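Local coordinates for protein tryptophanyl-tRNA synthetase (Cryptosporidium parvum Iowa II, PDB 3HV0) that probably catalyses the ATP-dependent attachment of L-tryptophan to tRNA(Trp), as a class I aminoacyl-tRNA synthetase, at residues Tyr76-Arg81 / Pro232-Val237; Asp116-Ile121 / Phe195-Val200; Ser274-Asn279 / Glu283-Lys288. One frame throughout, in Å; residues are numbered along the deposited sequence.

Interaction 1: residues Tyr76-Arg81 / Pro232-Val237. With TRP (tryptophan), chain C.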
loop_
_atom_site.group_PDB
_atom_site.type_symbol
_atom_site.label_atom_id
_atom_site.label_comp_id
_atom_site.label_asym_id
_atom_site.label_seq_id
_atom_site.Cartn_x
_atom_site.Cartn_y
_atom_site.Cartn_z
ATOM N N TYR A 76 10.600 -22.013 4.146
ATOM C CA TYR A 76 10.192 -21.648 2.779
ATOM C C TYR A 76 11.159 -20.731 2.070
ATOM O O TYR A 76 11.967 -20.051 2.706
ATOM C CB TYR A 76 8.778 -21.051 2.744
ATOM C CG TYR A 76 8.589 -19.614 3.206
ATOM C CD1 TYR A 76 8.488 -19.314 4.554
ATOM C CD2 TYR A 76 8.408 -18.576 2.294
ATOM C CE1 TYR A 76 8.264 -18.024 5.001
ATOM C CE2 TYR A 76 8.193 -17.262 2.731
ATOM C CZ TYR A 76 8.103 -16.991 4.092
ATOM O OH TYR A 76 7.879 -15.699 4.570
ATOM N N LEU A 77 11.068 -20.740 0.740
ATOM C CA LEU A 77 11.915 -19.908 -0.109
ATOM C C LEU A 77 11.115 -18.697 -0.565
ATOM O O LEU A 77 9.938 -18.783 -0.738
ATOM C CB LEU A 77 12.419 -20.707 -1.312
ATOM C CG LEU A 77 13.225 -21.981 -1.003
ATOM C CD1 LEU A 77 13.122 -23.052 -2.085
ATOM C CD2 LEU A 77 14.683 -21.636 -0.728
ATOM N N TYR A 78 11.768 -17.563 -0.728
ATOM C CA TYR A 78 11.146 -16.378 -1.315
ATOM C C TYR A 78 12.143 -15.718 -2.264
ATOM O O TYR A 78 13.262 -15.362 -1.884
ATOM C CB TYR A 78 10.694 -15.403 -0.232
ATOM C CG TYR A 78 10.482 -13.947 -0.643
ATOM C CD1 TYR A 78 9.815 -13.605 -1.805
ATOM C CD2 TYR A 78 10.901 -12.920 0.183
ATOM C CE1 TYR A 78 9.605 -12.285 -2.143
ATOM C CE2 TYR A 78 10.697 -11.593 -0.148
ATOM C CZ TYR A 78 10.046 -11.276 -1.315
ATOM O OH TYR A 78 9.864 -9.930 -1.644
ATOM N N THR A 79 11.737 -15.602 -3.518
ATOM C CA THR A 79 12.514 -14.872 -4.492
ATOM C C THR A 79 11.574 -14.010 -5.321
ATOM O O THR A 79 10.387 -14.095 -5.150
ATOM C CB THR A 79 13.349 -15.805 -5.333
ATOM O OG1 THR A 79 14.488 -15.085 -5.796
ATOM C CG2 THR A 79 12.586 -16.329 -6.513
ATOM N N GLY A 80 12.111 -13.169 -6.186
ATOM C CA GLY A 80 11.262 -12.229 -6.952
ATOM C C GLY A 80 11.832 -11.756 -8.262
ATOM O O GLY A 80 12.934 -12.133 -8.633
ATOM N N ARG A 81 11.041 -10.931 -8.960
ATOM C CA ARG A 81 11.347 -10.449 -10.292
ATOM C C ARG A 81 10.609 -9.103 -10.555
ATOM O O ARG A 81 9.447 -8.948 -10.245
ATOM C CB ARG A 81 10.977 -11.548 -11.286
ATOM C CG ARG A 81 10.634 -11.116 -12.696
ATOM C CD ARG A 81 11.810 -10.502 -13.456
ATOM N NE ARG A 81 11.409 -10.046 -14.781
ATOM C CZ ARG A 81 12.169 -9.330 -15.596
ATOM N NH1 ARG A 81 13.388 -8.976 -15.236
ATOM N NH2 ARG A 81 11.700 -8.957 -16.781
ATOM N N PRO A 232 19.843 -4.626 0.375
ATOM C CA PRO A 232 19.269 -3.535 1.183
ATOM C C PRO A 232 17.878 -3.783 1.746
ATOM O O PRO A 232 17.624 -3.450 2.891
ATOM C CB PRO A 232 19.211 -2.364 0.187
ATOM C CG PRO A 232 20.401 -2.573 -0.673
ATOM C CD PRO A 232 20.568 -4.086 -0.798
ATOM N N TYR A 233 16.980 -4.340 0.942
ATOM C CA TYR A 233 15.616 -4.635 1.408
ATOM C C TYR A 233 15.629 -5.613 2.568
ATOM O O TYR A 233 14.835 -5.486 3.476
ATOM C CB TYR A 233 14.742 -5.234 0.291
ATOM C CG TYR A 233 14.566 -4.334 -0.920
ATOM C CD1 TYR A 233 15.376 -4.475 -2.044
ATOM C CD2 TYR A 233 13.578 -3.349 -0.940
ATOM C CE1 TYR A 233 15.223 -3.664 -3.147
ATOM C CE2 TYR A 233 13.430 -2.507 -2.033
ATOM C CZ TYR A 233 14.250 -2.674 -3.140
ATOM O OH TYR A 233 14.089 -1.866 -4.244
ATOM N N PHE A 234 16.528 -6.588 2.531
ATOM C CA PHE A 234 16.537 -7.666 3.515
ATOM C C PHE A 234 17.508 -7.384 4.674
ATOM O O PHE A 234 17.472 -8.053 5.712
ATOM C CB PHE A 234 16.818 -9.003 2.811
ATOM C CG PHE A 234 15.871 -9.272 1.668
ATOM C CD1 PHE A 234 14.513 -9.392 1.912
ATOM C CD2 PHE A 234 16.317 -9.336 0.346
ATOM C CE1 PHE A 234 13.616 -9.599 0.871
ATOM C CE2 PHE A 234 15.445 -9.566 -0.679
ATOM C CZ PHE A 234 14.089 -9.689 -0.423
ATOM N N ARG A 235 18.372 -6.391 4.503
ATOM C CA ARG A 235 19.087 -5.820 5.635
ATOM C C ARG A 235 18.046 -5.130 6.510
ATOM O O ARG A 235 17.999 -5.335 7.708
ATOM C CB ARG A 235 20.130 -4.809 5.153
ATOM C CG ARG A 235 21.413 -4.791 5.953
ATOM C CD ARG A 235 22.486 -4.003 5.221
ATOM N NE ARG A 235 22.339 -2.557 5.460
ATOM C CZ ARG A 235 22.471 -1.594 4.539
ATOM N NH1 ARG A 235 22.739 -1.885 3.257
ATOM N NH2 ARG A 235 22.321 -0.319 4.914
ATOM N N MET A 236 17.200 -4.316 5.881
ATOM C CA MET A 236 16.163 -3.552 6.581
ATOM C C MET A 236 15.166 -4.462 7.328
ATOM O O MET A 236 14.924 -4.295 8.512
ATOM C CB MET A 236 15.416 -2.679 5.568
ATOM C CG MET A 236 14.211 -1.935 6.125
ATOM S SD MET A 236 13.047 -1.565 4.811
ATOM C CE MET A 236 12.588 -3.238 4.293
ATOM N N VAL A 237 14.610 -5.433 6.621
ATOM C CA VAL A 237 13.638 -6.336 7.205
ATOM C C VAL A 237 14.234 -7.219 8.329
ATOM O O VAL A 237 13.528 -7.589 9.257
ATOM C CB VAL A 237 12.959 -7.208 6.126
ATOM C CG1 VAL A 237 13.652 -8.563 6.010
ATOM C CG2 VAL A 237 11.488 -7.387 6.461
HETATM N N TRP C . 12.770 -5.755 -6.997
HETATM C CA TRP C . 13.429 -6.995 -7.501
HETATM C C TRP C . 14.055 -6.733 -8.863
HETATM O O TRP C . 13.670 -5.771 -9.553
HETATM C CB TRP C . 12.455 -8.189 -7.571
HETATM C CG TRP C . 12.281 -8.913 -6.257
HETATM C CD1 TRP C . 11.199 -8.846 -5.413
HETATM C CD2 TRP C . 13.203 -9.826 -5.641
HETATM N NE1 TRP C . 11.395 -9.654 -4.326
HETATM C CE2 TRP C . 12.621 -10.256 -4.432
HETATM C CE3 TRP C . 14.456 -10.319 -5.994
HETATM C CZ2 TRP C . 13.251 -11.155 -3.576
HETATM C CZ3 TRP C . 15.082 -11.209 -5.139
HETATM C CH2 TRP C . 14.480 -11.610 -3.935
HETATM O OXT TRP C . 14.961 -7.486 -9.266
#

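Interaction 2: residues Asp116-Ile121 / Phe195-Val200. With TRP (tryptophan), chain C.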
loop_
_atom_site.group_PDB
_atom_site.type_symbol
_atom_site.label_atom_id
_atom_site.label_comp_id
_atom_site.label_asym_id
_atom_site.label_seq_id
_atom_site.Cartn_x
_atom_site.Cartn_y
_atom_site.Cartn_z
ATOM N N ASP A 116 5.047 -5.607 -10.137
ATOM C CA ASP A 116 4.517 -4.642 -11.137
ATOM C C ASP A 116 4.335 -3.217 -10.581
ATOM O O ASP A 116 4.412 -2.267 -11.333
ATOM C CB ASP A 116 3.231 -5.124 -11.812
ATOM C CG ASP A 116 2.303 -5.822 -10.858
ATOM O OD1 ASP A 116 1.849 -5.234 -9.878
ATOM O OD2 ASP A 116 2.007 -6.989 -11.052
ATOM N N ASP A 117 4.088 -3.088 -9.279
ATOM C CA ASP A 117 4.072 -1.804 -8.592
ATOM C C ASP A 117 5.421 -1.076 -8.603
ATOM O O ASP A 117 5.469 0.112 -8.913
ATOM C CB ASP A 117 3.558 -1.963 -7.151
ATOM C CG ASP A 117 4.257 -3.086 -6.378
ATOM O OD1 ASP A 117 5.186 -3.698 -6.929
ATOM O OD2 ASP A 117 3.871 -3.350 -5.220
ATOM N N GLU A 118 6.504 -1.787 -8.293
ATOM C CA GLU A 118 7.848 -1.191 -8.186
ATOM C C GLU A 118 8.297 -0.487 -9.464
ATOM O O GLU A 118 8.804 0.617 -9.427
ATOM C CB GLU A 118 8.876 -2.287 -7.802
ATOM C CG GLU A 118 10.359 -1.869 -7.859
ATOM C CD GLU A 118 11.344 -3.046 -7.656
ATOM O OE1 GLU A 118 10.916 -4.244 -7.730
ATOM O OE2 GLU A 118 12.562 -2.766 -7.437
ATOM N N LYS A 119 8.121 -1.158 -10.592
ATOM C CA LYS A 119 8.744 -0.763 -11.867
ATOM C C LYS A 119 7.941 0.321 -12.516
ATOM O O LYS A 119 8.490 1.206 -13.166
ATOM C CB LYS A 119 8.890 -1.976 -12.797
ATOM C CG LYS A 119 9.790 -3.090 -12.212
ATOM C CD LYS A 119 11.190 -2.506 -11.937
ATOM C CE LYS A 119 12.199 -3.546 -11.489
ATOM N NZ LYS A 119 13.588 -2.967 -11.489
ATOM N N PHE A 120 6.634 0.289 -12.310
ATOM C CA PHE A 120 5.846 1.461 -12.594
ATOM C C PHE A 120 6.317 2.649 -11.743
ATOM O O PHE A 120 6.314 3.786 -12.216
ATOM C CB PHE A 120 4.385 1.186 -12.338
ATOM C CG PHE A 120 3.533 2.424 -12.321
ATOM C CD1 PHE A 120 3.250 3.082 -13.490
ATOM C CD2 PHE A 120 3.015 2.912 -11.147
ATOM C CE1 PHE A 120 2.466 4.216 -13.497
ATOM C CE2 PHE A 120 2.220 4.051 -11.146
ATOM C CZ PHE A 120 1.951 4.709 -12.319
ATOM N N ILE A 121 6.720 2.396 -10.492
ATOM C CA ILE A 121 7.109 3.482 -9.597
ATOM C C ILE A 121 8.471 4.087 -9.946
ATOM O O ILE A 121 8.610 5.313 -9.991
ATOM C CB ILE A 121 7.067 3.081 -8.100
ATOM C CG1 ILE A 121 5.621 3.085 -7.597
ATOM C CG2 ILE A 121 7.866 4.094 -7.251
ATOM C CD1 ILE A 121 4.995 4.477 -7.596
ATOM N N PHE A 195 9.783 5.665 -1.555
ATOM C CA PHE A 195 9.861 5.454 -0.108
ATOM C C PHE A 195 8.933 4.346 0.386
ATOM O O PHE A 195 9.293 3.629 1.324
ATOM C CB PHE A 195 9.560 6.750 0.635
ATOM C CG PHE A 195 10.627 7.775 0.486
ATOM C CD1 PHE A 195 11.649 7.852 1.406
ATOM C CD2 PHE A 195 10.628 8.652 -0.591
ATOM C CE1 PHE A 195 12.648 8.789 1.266
ATOM C CE2 PHE A 195 11.620 9.584 -0.739
ATOM C CZ PHE A 195 12.631 9.661 0.194
ATOM N N ALA A 196 7.759 4.200 -0.243
ATOM C CA ALA A 196 6.728 3.242 0.223
ATOM C C ALA A 196 6.932 1.783 -0.217
ATOM O O ALA A 196 6.267 0.905 0.330
ATOM C CB ALA A 196 5.335 3.698 -0.196
ATOM N N PHE A 197 7.799 1.534 -1.201
ATOM C CA PHE A 197 7.916 0.202 -1.800
ATOM C C PHE A 197 8.764 -0.829 -1.024
ATOM O O PHE A 197 8.452 -2.013 -1.031
ATOM C CB PHE A 197 8.405 0.239 -3.271
ATOM C CG PHE A 197 8.684 -1.148 -3.815
ATOM C CD1 PHE A 197 7.631 -2.019 -4.062
ATOM C CD2 PHE A 197 9.993 -1.624 -3.935
ATOM C CE1 PHE A 197 7.875 -3.325 -4.469
ATOM C CE2 PHE A 197 10.242 -2.932 -4.343
ATOM C CZ PHE A 197 9.186 -3.781 -4.609
ATOM N N PRO A 198 9.853 -0.402 -0.378
ATOM C CA PRO A 198 10.659 -1.389 0.322
ATOM C C PRO A 198 9.875 -2.329 1.248
ATOM O O PRO A 198 10.142 -3.558 1.275
ATOM C CB PRO A 198 11.622 -0.527 1.102
ATOM C CG PRO A 198 11.830 0.648 0.255
ATOM C CD PRO A 198 10.523 0.914 -0.414
ATOM N N ALA A 199 8.892 -1.792 1.966
ATOM C CA ALA A 199 8.062 -2.643 2.836
ATOM C C ALA A 199 7.306 -3.701 2.028
ATOM O O ALA A 199 7.132 -4.831 2.476
ATOM C CB ALA A 199 7.096 -1.829 3.636
ATOM N N VAL A 200 6.873 -3.334 0.823
ATOM C CA VAL A 200 6.185 -4.286 -0.068
ATOM C C VAL A 200 7.074 -5.461 -0.433
ATOM O O VAL A 200 6.613 -6.598 -0.466
ATOM C CB VAL A 200 5.662 -3.607 -1.342
ATOM C CG1 VAL A 200 4.899 -4.589 -2.221
ATOM C CG2 VAL A 200 4.768 -2.451 -0.977
HETATM N N TRP C . 12.770 -5.755 -6.997
HETATM C CA TRP C . 13.429 -6.995 -7.501
HETATM C C TRP C . 14.055 -6.733 -8.863
HETATM O O TRP C . 13.670 -5.771 -9.553
HETATM C CB TRP C . 12.455 -8.189 -7.571
HETATM C CG TRP C . 12.281 -8.913 -6.257
HETATM C CD1 TRP C . 11.199 -8.846 -5.413
HETATM C CD2 TRP C . 13.203 -9.826 -5.641
HETATM N NE1 TRP C . 11.395 -9.654 -4.326
HETATM C CE2 TRP C . 12.621 -10.256 -4.432
HETATM C CE3 TRP C . 14.456 -10.319 -5.994
HETATM C CZ2 TRP C . 13.251 -11.155 -3.576
HETATM C CZ3 TRP C . 15.082 -11.209 -5.139
HETATM C CH2 TRP C . 14.480 -11.610 -3.935
HETATM O OXT TRP C . 14.961 -7.486 -9.266
#

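Interaction 3: residues Ser274-Asn279 / Glu283-Lys288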
loop_
_atom_site.group_PDB
_atom_site.type_symbol
_atom_site.label_atom_id
_atom_site.label_comp_id
_atom_site.label_asym_id
_atom_site.label_seq_id
_atom_site.Cartn_x
_atom_site.Cartn_y
_atom_site.Cartn_z
ATOM N N SER A 274 20.249 -3.784 -25.298
ATOM C CA SER A 274 19.988 -5.184 -25.633
ATOM C C SER A 274 20.989 -6.161 -25.013
ATOM O O SER A 274 22.187 -6.124 -25.316
ATOM C CB SER A 274 20.001 -5.368 -27.150
ATOM O OG SER A 274 18.990 -4.600 -27.768
ATOM N N SER A 275 20.476 -7.026 -24.142
ATOM C CA SER A 275 21.197 -8.214 -23.687
ATOM C C SER A 275 20.378 -9.462 -24.037
ATOM O O SER A 275 19.277 -9.365 -24.593
ATOM C CB SER A 275 21.432 -8.145 -22.182
ATOM O OG SER A 275 20.192 -8.080 -21.496
ATOM N N ILE A 276 20.910 -10.627 -23.688
ATOM C CA ILE A 276 20.372 -11.915 -24.150
ATOM C C ILE A 276 19.032 -12.288 -23.452
ATOM O O ILE A 276 18.994 -12.530 -22.236
ATOM C CB ILE A 276 21.439 -13.032 -23.925
ATOM C CG1 ILE A 276 21.697 -13.835 -25.173
ATOM C CG2 ILE A 276 21.008 -13.998 -22.887
ATOM C CD1 ILE A 276 22.308 -13.000 -26.291
ATOM N N PHE A 277 17.932 -12.310 -24.204
ATOM C CA PHE A 277 16.646 -12.719 -23.634
ATOM C C PHE A 277 16.373 -14.209 -23.869
ATOM O O PHE A 277 16.850 -14.795 -24.836
ATOM C CB PHE A 277 15.501 -11.887 -24.204
ATOM C CG PHE A 277 15.610 -10.415 -23.922
ATOM C CD1 PHE A 277 15.044 -9.865 -22.775
ATOM C CD2 PHE A 277 16.243 -9.569 -24.819
ATOM C CE1 PHE A 277 15.120 -8.489 -22.527
ATOM C CE2 PHE A 277 16.328 -8.198 -24.576
ATOM C CZ PHE A 277 15.772 -7.660 -23.425
ATOM N N VAL A 278 15.585 -14.821 -22.986
ATOM C CA VAL A 278 15.271 -16.252 -23.129
ATOM C C VAL A 278 14.433 -16.577 -24.361
ATOM O O VAL A 278 14.392 -17.733 -24.768
ATOM C CB VAL A 278 14.553 -16.832 -21.887
ATOM C CG1 VAL A 278 15.449 -16.749 -20.663
ATOM C CG2 VAL A 278 13.243 -16.125 -21.654
ATOM N N ASN A 279 13.764 -15.577 -24.942
ATOM C CA ASN A 279 13.013 -15.767 -26.191
ATOM C C ASN A 279 13.755 -15.295 -27.451
ATOM O O ASN A 279 13.140 -15.128 -28.505
ATOM C CB ASN A 279 11.653 -15.081 -26.106
ATOM C CG ASN A 279 11.751 -13.569 -26.120
ATOM O OD1 ASN A 279 12.768 -12.992 -25.741
ATOM N ND2 ASN A 279 10.681 -12.919 -26.545
ATOM N N GLU A 283 19.920 -16.284 -34.265
ATOM C CA GLU A 283 20.559 -15.158 -34.943
ATOM C C GLU A 283 20.721 -13.965 -34.005
ATOM O O GLU A 283 21.789 -13.357 -33.957
ATOM C CB GLU A 283 19.788 -14.758 -36.210
ATOM C CG GLU A 283 20.079 -15.644 -37.437
ATOM C CD GLU A 283 19.380 -17.003 -37.415
ATOM O OE1 GLU A 283 18.515 -17.244 -36.532
ATOM O OE2 GLU A 283 19.694 -17.829 -38.305
ATOM N N SER A 284 19.666 -13.639 -33.264
ATOM C CA SER A 284 19.740 -12.595 -32.229
ATOM C C SER A 284 20.884 -12.842 -31.249
ATOM O O SER A 284 21.632 -11.924 -30.915
ATOM C CB SER A 284 18.422 -12.492 -31.450
ATOM O OG SER A 284 17.651 -11.391 -31.901
ATOM N N ILE A 285 20.998 -14.086 -30.790
ATOM C CA ILE A 285 22.027 -14.491 -29.844
ATOM C C ILE A 285 23.434 -14.284 -30.424
ATOM O O ILE A 285 24.265 -13.604 -29.811
ATOM C CB ILE A 285 21.817 -15.964 -29.398
ATOM C CG1 ILE A 285 20.608 -16.046 -28.452
ATOM C CG2 ILE A 285 23.083 -16.537 -28.742
ATOM C CD1 ILE A 285 20.330 -17.434 -27.904
ATOM N N ARG A 286 23.690 -14.847 -31.608
ATOM C CA ARG A 286 25.010 -14.715 -32.256
ATOM C C ARG A 286 25.354 -13.254 -32.496
ATOM O O ARG A 286 26.479 -12.827 -32.268
ATOM C CB ARG A 286 25.072 -15.480 -33.574
ATOM N N ASN A 287 24.357 -12.491 -32.925
ATOM C CA ASN A 287 24.500 -11.056 -33.154
ATOM C C ASN A 287 24.963 -10.270 -31.918
ATOM O O ASN A 287 25.792 -9.362 -32.023
ATOM C CB ASN A 287 23.166 -10.489 -33.625
ATOM C CG ASN A 287 23.318 -9.182 -34.326
ATOM O OD1 ASN A 287 23.545 -9.133 -35.528
ATOM N ND2 ASN A 287 23.192 -8.097 -33.576
ATOM N N LYS A 288 24.417 -10.619 -30.753
ATOM C CA LYS A 288 24.712 -9.888 -29.523
ATOM C C LYS A 288 26.108 -10.206 -28.943
ATOM O O LYS A 288 26.844 -9.285 -28.590
ATOM C CB LYS A 288 23.593 -10.084 -28.487
ATOM C CG LYS A 288 22.325 -9.264 -28.798
ATOM C CD LYS A 288 21.085 -9.827 -28.091
ATOM C CE LYS A 288 19.892 -8.892 -28.222
ATOM N NZ LYS A 288 18.811 -9.187 -27.248
#

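Interaction 1: residues Tyr76-Arg81 / Pro232-Val237
F234 and Y78 meet on one flank of the bound tryptophan, where helix 231-240 and strand 76-81 each send one ring toward the other, and they are the only residues of the two segments to touch. Along the helix, Y233 comes first. Its CB lies 4.3 Å above the F234 ring plane, over the centre of one face, while its own ring reaches P198 and Q201 on helix 192-202. F234 follows and carries the contact. Its CE1 is 3.7 Å from CE2 of Y78, and the two ring planes are nearly perpendicular, at 88°. With CG beside the backbone N (chi1 -54°), the ring is directed into the pocket, and its edge meets the indole in turn, F234 CZ standing 3.6 Å from CZ2 of the tryptophan.

This is a recurring lesson of the Rossmann fold of class I synthetases: the amino acid lies at the carboxyl ends of parallel strands, here 76-81 between 222-227 and 110-114. To that site F234 of helix 231-240 adds a ring edge. Y78 presents a ring face to the same indole, whose CZ2 sits 3.9 Å above the plane and toward the rim. The indole donates NE1-H to Y78 OH over 3.1 Å in a nearly straight bond (163°). The strongest partner of that hydroxyl is Q201 O, with Q113 OE1 also within bonding range as modelled, and these neighbours would limit rotation of the hydroxyl. Beyond it the strand backbone runs close under the ligand, G80 CA lying 3.4 Å from CD2 of the tryptophan. Further along the helix, M236 and V237 pack on A202 of helix 192-202, and V237 N makes the helical i to i+4 bond to Y233 O, 3.2 Å long.

Interaction 2: residues Asp116-Ile121 / Phe195-Val200
E118 OE1 is gripped from two quarters: the amino N of the bound tryptophan gives it a short hydrogen bond of 2.5 Å, and T115 OG1 binds it as well, while F197 CZ lies 3.6 Å away. The setting is a nearly antiparallel helix pair, 116-122 against 192-202, with short-segment axes 10.3 Å apart at 160°. Helix 116-122 follows strand 110-114 of the Rossmann fold, and E118 and K119 in its first turn meet the tryptophan.

F197 is the platform on which E118 is laid. CB of E118 stands over the face, 3.6 Å from the ring centroid and 14° off its normal, a CH-pi contact. With CG anti to the backbone N (chi1 171°) and the chain extended beyond it, E118 continues across the ring, its carboxylate nearly parallel to the ring plane, to the ligand. K119 CE comes within 3.3 Å of the tryptophan O.

D117 meets the same ring differently, its carboxylate almost perpendicular to it. OD1 binds N157 ND2 and, weakly, the backbone N of E118; OD2 binds Y165 OH of the second subunit, so the carboxylate beside pocket residue E118 also bonds across the subunit interface. P198 helps interrupt the backbone bonding of the second helix, and two residues on, V200 CG1 touches D117 OD2 at 3.4 Å.

Interaction 3: residues Ser274-Asn279 / Glu283-Lys288
I276 lays its CD1 against the first two turns of helix 282-292, 3.9 Å from I285 CA and 3.8 Å from K288 CD. The segment 274-279 is the chain that emerges from the unmodelled loop bearing KMSAS, this protein's version of the class I KMSKS signature, and it doubles back to pack against the helix that follows. The two isoleucines cross at about a right angle, CG1 to CG1 at 4.1 Å. Behind them helix 344-367 closes the apolar patch, with L355 against I276, and V356 and T359 against I285.

The polar half of the contact belongs to K288. Its side chain reaches out to the loop, extended beyond CG, and its aliphatic carbons do the packing: CE lies 3.7 Å from S274 CB. At its end NZ gives a 2.7 Å hydrogen bond to S275 O, the C=O...N angle being 127° and the nitrogen standing 53° out of the carbonyl plane. The same ammonium forms a salt bridge with D280 OD2, which also accepts the backbone N of F277, so a single carboxylate joins the lysine to the loop backbone.

F277 adds an aromatic border. Its ring meets that of H89, in the HVGH version of the class I HIGH signature, while I276 shares a backbone hydrogen bond with V90; the segment thus connects the unmodelled KMSAS loop, probably mobile, to the HVGH motif, both being ATP-binding signatures in class I synthetases. K288 NZ approaches this ring at the edge, near its plane and not over a face, 3.6 Å from F277 CD2.

How the interactions relate
Taken together, the three contacts illustrate how chemistry follows location. Interactions 1 and 2 are both buried and share the tryptophan: 1 cups the indole with aromatic rings, 2 receives the amino group with a carboxylate laid on a phenylalanine. They also touch each other, Y233 of interaction 1 packing against E118 and F197 of interaction 2. Only interaction 2 reaches the second subunit. Interaction 3 lies about 29 Å from each of the others, centre to centre, and is partly exposed; it joins neighbouring pieces of chain through a lysine and two isoleucines. Strand-to-helix, helix-to-helix and loop-to-helix packing thus serve different regions of one catalytic domain.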